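Local coordinates for protein putative branched-chain amino acid aminotransferase IlvE (Streptococcus mutans, PDB 4DQN) that probably transfers the amino group of leucine, isoleucine or valine to 2-oxoglutarate, using pyridoxal 5'-phosphate as cofactor, at residues Thr168-Pro181 / Arg206-His219. Residues are numbered along the deposited sequence; the frame is centred on the assembly and turned at random.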
loop_
_atom_site.group_PDB
_atom_site.type_symbol
_atom_site.label_atom_id
_atom_site.label_comp_id
_atom_site.label_asym_id
_atom_site.label_seq_id
_atom_site.Cartn_x
_atom_site.Cartn_y
_atom_site.Cartn_z
ATOM N N THR A 168 9.003 24.659 -11.867
ATOM C CA THR A 168 7.572 24.370 -11.951
ATOM C C THR A 168 6.942 24.657 -10.596
ATOM O O THR A 168 7.650 24.815 -9.595
ATOM C CB THR A 168 7.266 22.903 -12.359
ATOM O OG1 THR A 168 7.729 22.005 -11.340
ATOM C CG2 THR A 168 7.909 22.550 -13.696
ATOM N N ASN A 169 5.616 24.709 -10.565
ATOM C CA ASN A 169 4.902 25.093 -9.356
ATOM C C ASN A 169 4.284 23.891 -8.659
ATOM O O ASN A 169 3.879 22.925 -9.314
ATOM C CB ASN A 169 3.818 26.134 -9.688
ATOM C CG ASN A 169 4.381 27.370 -10.375
ATOM O OD1 ASN A 169 5.401 27.919 -9.954
ATOM N ND2 ASN A 169 3.725 27.805 -11.449
ATOM N N PHE A 170 4.202 23.962 -7.331
ATOM C CA PHE A 170 3.706 22.845 -6.531
ATOM C C PHE A 170 2.657 23.324 -5.555
ATOM O O PHE A 170 2.633 24.511 -5.205
ATOM C CB PHE A 170 4.854 22.191 -5.768
ATOM C CG PHE A 170 5.819 21.471 -6.660
ATOM C CD1 PHE A 170 5.647 20.118 -6.941
ATOM C CD2 PHE A 170 6.871 22.152 -7.248
ATOM C CE1 PHE A 170 6.526 19.450 -7.778
ATOM C CE2 PHE A 170 7.759 21.496 -8.084
ATOM C CZ PHE A 170 7.589 20.140 -8.346
ATOM N N LEU A 171 1.807 22.400 -5.115
ATOM C CA LEU A 171 0.660 22.723 -4.257
ATOM C C LEU A 171 0.757 22.034 -2.891
ATOM O O LEU A 171 0.939 20.817 -2.814
ATOM C CB LEU A 171 -0.645 22.295 -4.951
ATOM C CG LEU A 171 -1.927 22.307 -4.104
ATOM C CD1 LEU A 171 -2.323 23.743 -3.782
ATOM C CD2 LEU A 171 -3.076 21.570 -4.796
ATOM N N ILE A 172 0.645 22.800 -1.809
ATOM C CA ILE A 172 0.450 22.188 -0.488
ATOM C C ILE A 172 -1.045 22.007 -0.227
ATOM O O ILE A 172 -1.780 22.993 -0.161
ATOM C CB ILE A 172 1.061 23.046 0.625
ATOM C CG1 ILE A 172 2.568 23.192 0.397
ATOM C CG2 ILE A 172 0.785 22.416 1.983
ATOM C CD1 ILE A 172 3.257 24.135 1.372
ATOM N N GLN A 173 -1.499 20.759 -0.096
ATOM C CA GLN A 173 -2.929 20.477 0.058
ATOM C C GLN A 173 -3.135 19.636 1.310
ATOM O O GLN A 173 -2.957 18.418 1.286
ATOM C CB GLN A 173 -3.488 19.764 -1.194
ATOM C CG GLN A 173 -5.015 19.551 -1.205
ATOM C CD GLN A 173 -5.806 20.848 -1.340
ATOM O OE1 GLN A 173 -5.327 21.821 -1.923
ATOM N NE2 GLN A 173 -7.024 20.866 -0.797
ATOM N N ASP A 174 -3.533 20.295 2.399
ATOM C CA ASP A 174 -3.458 19.714 3.745
ATOM C C ASP A 174 -4.434 18.579 4.079
ATOM O O ASP A 174 -4.278 17.927 5.115
ATOM C CB ASP A 174 -3.556 20.819 4.805
ATOM C CG ASP A 174 -2.299 21.647 4.884
ATOM O OD1 ASP A 174 -1.272 21.084 5.312
ATOM O OD2 ASP A 174 -2.327 22.846 4.519
ATOM N N ASP A 175 -5.424 18.333 3.224
ATOM C CA ASP A 175 -6.367 17.235 3.479
ATOM C C ASP A 175 -5.978 15.881 2.838
ATOM O O ASP A 175 -6.830 15.004 2.677
ATOM C CB ASP A 175 -7.805 17.631 3.102
ATOM C CG ASP A 175 -7.909 18.229 1.710
ATOM O OD1 ASP A 175 -6.884 18.733 1.193
ATOM O OD2 ASP A 175 -9.024 18.219 1.139
ATOM N N TYR A 176 -4.699 15.711 2.483
ATOM C CA TYR A 176 -4.174 14.397 2.056
ATOM C C TYR A 176 -2.812 14.095 2.686
ATOM O O TYR A 176 -1.948 14.972 2.782
ATOM C CB TYR A 176 -4.068 14.284 0.522
ATOM C CG TYR A 176 -5.367 14.512 -0.214
ATOM C CD1 TYR A 176 -5.647 15.742 -0.787
ATOM C CD2 TYR A 176 -6.318 13.501 -0.328
ATOM C CE1 TYR A 176 -6.829 15.965 -1.458
ATOM C CE2 TYR A 176 -7.508 13.716 -1.004
ATOM C CZ TYR A 176 -7.756 14.956 -1.562
ATOM O OH TYR A 176 -8.933 15.199 -2.237
ATOM N N ASP A 177 -2.628 12.853 3.125
ATOM C CA ASP A 177 -1.317 12.396 3.585
ATOM C C ASP A 177 -0.862 11.239 2.706
ATOM O O ASP A 177 -1.664 10.367 2.362
ATOM C CB ASP A 177 -1.380 11.913 5.045
ATOM C CG ASP A 177 -1.842 12.996 6.014
ATOM O OD1 ASP A 177 -1.344 14.146 5.926
ATOM O OD2 ASP A 177 -2.697 12.678 6.877
ATOM N N ARG A 178 0.418 11.209 2.340
ATOM C CA ARG A 178 0.923 10.041 1.621
ATOM C C ARG A 178 1.352 8.946 2.608
ATOM O O ARG A 178 1.476 7.780 2.238
ATOM C CB ARG A 178 2.054 10.404 0.654
ATOM C CG ARG A 178 3.342 10.865 1.291
ATOM C CD ARG A 178 4.524 10.325 0.479
ATOM N NE ARG A 178 4.303 10.502 -0.958
ATOM C CZ ARG A 178 4.820 9.716 -1.903
ATOM N NH1 ARG A 178 5.590 8.686 -1.568
ATOM N NH2 ARG A 178 4.559 9.958 -3.187
ATOM N N ALA A 179 1.550 9.327 3.868
ATOM C CA ALA A 179 1.967 8.378 4.902
ATOM C C ALA A 179 1.530 8.802 6.305
ATOM O O ALA A 179 1.328 9.997 6.574
ATOM C CB ALA A 179 3.472 8.187 4.861
ATOM N N ALA A 180 1.392 7.813 7.191
ATOM C CA ALA A 180 1.049 8.034 8.597
ATOM C C ALA A 180 2.297 8.429 9.388
ATOM O O ALA A 180 3.415 8.185 8.921
ATOM C CB ALA A 180 0.449 6.766 9.173
ATOM N N PRO A 181 2.119 9.030 10.586
ATOM C CA PRO A 181 3.291 9.353 11.421
ATOM C C PRO A 181 4.136 8.124 11.777
ATOM O O PRO A 181 5.369 8.206 11.771
ATOM C CB PRO A 181 2.669 9.954 12.686
ATOM C CG PRO A 181 1.361 10.544 12.217
ATOM C CD PRO A 181 0.869 9.590 11.144
ATOM N N ARG A 206 -5.312 21.494 -11.081
ATOM C CA ARG A 206 -5.141 22.917 -10.791
ATOM C C ARG A 206 -3.859 23.430 -11.437
ATOM O O ARG A 206 -3.383 24.525 -11.121
ATOM C CB ARG A 206 -5.098 23.168 -9.284
ATOM C CG ARG A 206 -6.407 22.883 -8.581
ATOM C CD ARG A 206 -6.309 23.343 -7.150
ATOM N NE ARG A 206 -7.144 22.549 -6.259
ATOM C CZ ARG A 206 -7.211 22.751 -4.948
ATOM N NH1 ARG A 206 -6.495 23.732 -4.398
ATOM N NH2 ARG A 206 -7.998 21.987 -4.194
ATOM N N GLN A 207 -3.314 22.609 -12.334
ATOM C CA GLN A 207 -2.105 22.921 -13.092
ATOM C C GLN A 207 -0.833 23.036 -12.250
ATOM O O GLN A 207 0.089 23.789 -12.590
ATOM C CB GLN A 207 -2.314 24.156 -13.976
ATOM C CG GLN A 207 -3.441 23.986 -14.988
ATOM C CD GLN A 207 -3.555 25.175 -15.924
ATOM O OE1 GLN A 207 -2.815 26.154 -15.797
ATOM N NE2 GLN A 207 -4.484 25.099 -16.870
ATOM N N PHE A 208 -0.776 22.272 -11.163
ATOM C CA PHE A 208 0.471 22.113 -10.429
ATOM C C PHE A 208 1.125 20.781 -10.801
ATOM O O PHE A 208 0.439 19.828 -11.185
ATOM C CB PHE A 208 0.227 22.201 -8.916
ATOM C CG PHE A 208 -0.246 23.553 -8.459
ATOM C CD1 PHE A 208 0.662 24.588 -8.265
ATOM C CD2 PHE A 208 -1.596 23.796 -8.237
ATOM C CE1 PHE A 208 0.237 25.837 -7.853
ATOM C CE2 PHE A 208 -2.035 25.052 -7.820
ATOM C CZ PHE A 208 -1.117 26.071 -7.633
ATOM N N SER A 209 2.447 20.722 -10.691
ATOM C CA SER A 209 3.198 19.510 -11.011
ATOM C C SER A 209 2.861 18.366 -10.069
ATOM O O SER A 209 2.655 17.230 -10.496
ATOM C CB SER A 209 4.697 19.790 -10.930
ATOM O OG SER A 209 5.081 20.723 -11.912
ATOM N N ASP A 210 2.813 18.677 -8.780
ATOM C CA ASP A 210 2.556 17.672 -7.760
ATOM C C ASP A 210 2.190 18.367 -6.454
ATOM O O ASP A 210 2.141 19.601 -6.381
ATOM C CB ASP A 210 3.793 16.789 -7.558
ATOM C CG ASP A 210 3.443 15.377 -7.116
ATOM O OD1 ASP A 210 2.355 15.175 -6.522
ATOM O OD2 ASP A 210 4.263 14.465 -7.353
ATOM N N VAL A 211 1.923 17.563 -5.433
ATOM C CA VAL A 211 1.619 18.068 -4.106
ATOM C C VAL A 211 2.886 18.042 -3.241
ATOM O O VAL A 211 3.709 17.123 -3.359
ATOM C CB VAL A 211 0.449 17.245 -3.464
ATOM C CG1 VAL A 211 0.590 17.127 -1.959
ATOM C CG2 VAL A 211 -0.897 17.864 -3.816
ATOM N N ILE A 212 3.079 19.078 -2.422
ATOM C CA ILE A 212 4.061 19.019 -1.337
ATOM C C ILE A 212 3.298 18.651 -0.065
ATOM O O ILE A 212 2.353 19.338 0.323
ATOM C CB ILE A 212 4.813 20.354 -1.161
ATOM C CG1 ILE A 212 5.735 20.600 -2.357
ATOM C CG2 ILE A 212 5.643 20.360 0.102
ATOM C CD1 ILE A 212 6.434 21.955 -2.307
ATOM N N TYR A 213 3.684 17.542 0.554
ATOM C CA TYR A 213 2.996 17.031 1.730
ATOM C C TYR A 213 3.628 17.589 2.986
ATOM O O TYR A 213 4.840 17.760 3.038
ATOM C CB TYR A 213 3.083 15.502 1.767
ATOM C CG TYR A 213 2.389 14.840 0.608
ATOM C CD1 TYR A 213 3.084 14.520 -0.551
ATOM C CD2 TYR A 213 1.035 14.544 0.669
ATOM C CE1 TYR A 213 2.450 13.918 -1.615
ATOM C CE2 TYR A 213 0.389 13.947 -0.387
ATOM C CZ TYR A 213 1.096 13.638 -1.524
ATOM O OH TYR A 213 0.436 13.046 -2.576
ATOM N N LEU A 214 2.814 17.860 4.004
ATOM C CA LEU A 214 3.338 18.317 5.288
ATOM C C LEU A 214 3.310 17.163 6.280
ATOM O O LEU A 214 2.747 16.102 5.987
ATOM C CB LEU A 214 2.536 19.502 5.828
ATOM C CG LEU A 214 2.325 20.663 4.864
ATOM C CD1 LEU A 214 1.744 21.864 5.590
ATOM C CD2 LEU A 214 3.647 21.018 4.182
ATOM N N ASP A 215 3.923 17.356 7.444
ATOM C CA ASP A 215 4.003 16.284 8.436
ATOM C C ASP A 215 2.590 15.884 8.861
ATOM O O ASP A 215 1.756 16.748 9.137
ATOM C CB ASP A 215 4.882 16.690 9.626
ATOM C CG ASP A 215 4.228 17.723 10.509
ATOM O OD1 ASP A 215 4.197 18.909 10.114
ATOM O OD2 ASP A 215 3.756 17.346 11.606
ATOM N N PRO A 216 2.303 14.569 8.863
ATOM C CA PRO A 216 0.924 14.108 9.085
ATOM C C PRO A 216 0.390 14.384 10.492
ATOM O O PRO A 216 -0.823 14.524 10.650
ATOM C CB PRO A 216 0.998 12.597 8.814
ATOM C CG PRO A 216 2.462 12.236 8.943
ATOM C CD PRO A 216 3.212 13.467 8.496
ATOM N N ALA A 217 1.269 14.466 11.486
ATOM C CA ALA A 217 0.837 14.753 12.854
ATOM C C ALA A 217 0.279 16.165 12.994
ATOM O O ALA A 217 -0.864 16.353 13.424
ATOM C CB ALA A 217 1.989 14.550 13.834
ATOM N N THR A 218 1.093 17.155 12.636
ATOM C CA THR A 218 0.754 18.548 12.922
ATOM C C THR A 218 0.510 19.432 11.689
ATOM O O THR A 218 -0.067 20.516 11.807
ATOM C CB THR A 218 1.840 19.197 13.804
ATOM O OG1 THR A 218 2.998 19.493 13.014
ATOM C CG2 THR A 218 2.245 18.246 14.918
ATOM N N HIS A 219 0.949 18.969 10.516
ATOM C CA HIS A 219 0.829 19.747 9.280
ATOM C C HIS A 219 1.402 21.154 9.435
ATOM O O HIS A 219 0.727 22.148 9.161
ATOM C CB HIS A 219 -0.625 19.783 8.782
ATOM C CG HIS A 219 -1.036 18.541 8.054
ATOM N ND1 HIS A 219 -1.306 18.522 6.699
ATOM C CD2 HIS A 219 -1.202 17.267 8.485
ATOM C CE1 HIS A 219 -1.622 17.293 6.332
ATOM N NE2 HIS A 219 -1.564 16.510 7.396
HETATM O O HOH W 1 1.413 26.376 -12.133
HETATM O O HOH W 2 -0.049 17.475 3.678
HETATM O O HOH W 3 0.972 14.461 4.495
HETATM O O HOH W 4 -2.917 14.453 8.733
#
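Leu-171 and Val-211 pair in parallel where strands 168-172 and 211-214 lie side by side, the two strands of a beta-alpha-beta unit whose crossover is helix 190-205. Three backbone bonds join the two segments. Ser-209 N gives to Asn-169 O (3.0 Å), Leu-171 N to Asp-210 O, and Ile-212 N to Leu-171 O (2.8 Å). Strand 292-301 runs along the other edge of 168-172, where Asn-169 OD1 takes the backbone N-H of Gly-298.

Side chains meet on both faces of the sheet. On the face of Leu-171, its CB sits over the Phe-208 ring, 4.0 Å from the centroid, as a CH-pi contact, while CD2 lies over the Arg-206 guanidinium. On the other face, Ile-172 CG2 abuts Leu-214 CG at 3.7 Å, the two side chains crossing at about a right angle, and Phe-170 CB meets Ile-212 CD1.

Beyond strand 168-172 the chain turns back over Tyr-213, whose ring is sandwiched: Arg-178 CB stands over the centre of one face, Val-211 CG1 over the other. Arg-178 CG points between the backbone N and carbonyl carbon (chi1 67°), and bends further along bring NE beside ring atom CE1. Its guanidinium makes a cation-pi contact with Tyr-193, and its side chain lies about 7 Å from that of Lys-188, predicted to carry the cofactor, which is not attached here.

At the subunit interface the His-219 imidazole bridges two aspartates. Asp-177 OD1 is a weak, bent partner of NE2, and its OD2 accepts from the backbone N of His-182 of the second subunit; Asp-174 OD2 is hydrogen-bonded to His-301 NE2. The other ring nitrogen, His-219 ND1, donates to the anti lone pair of Asp-174 OD1, 2.9 Å away and almost in the imidazole plane.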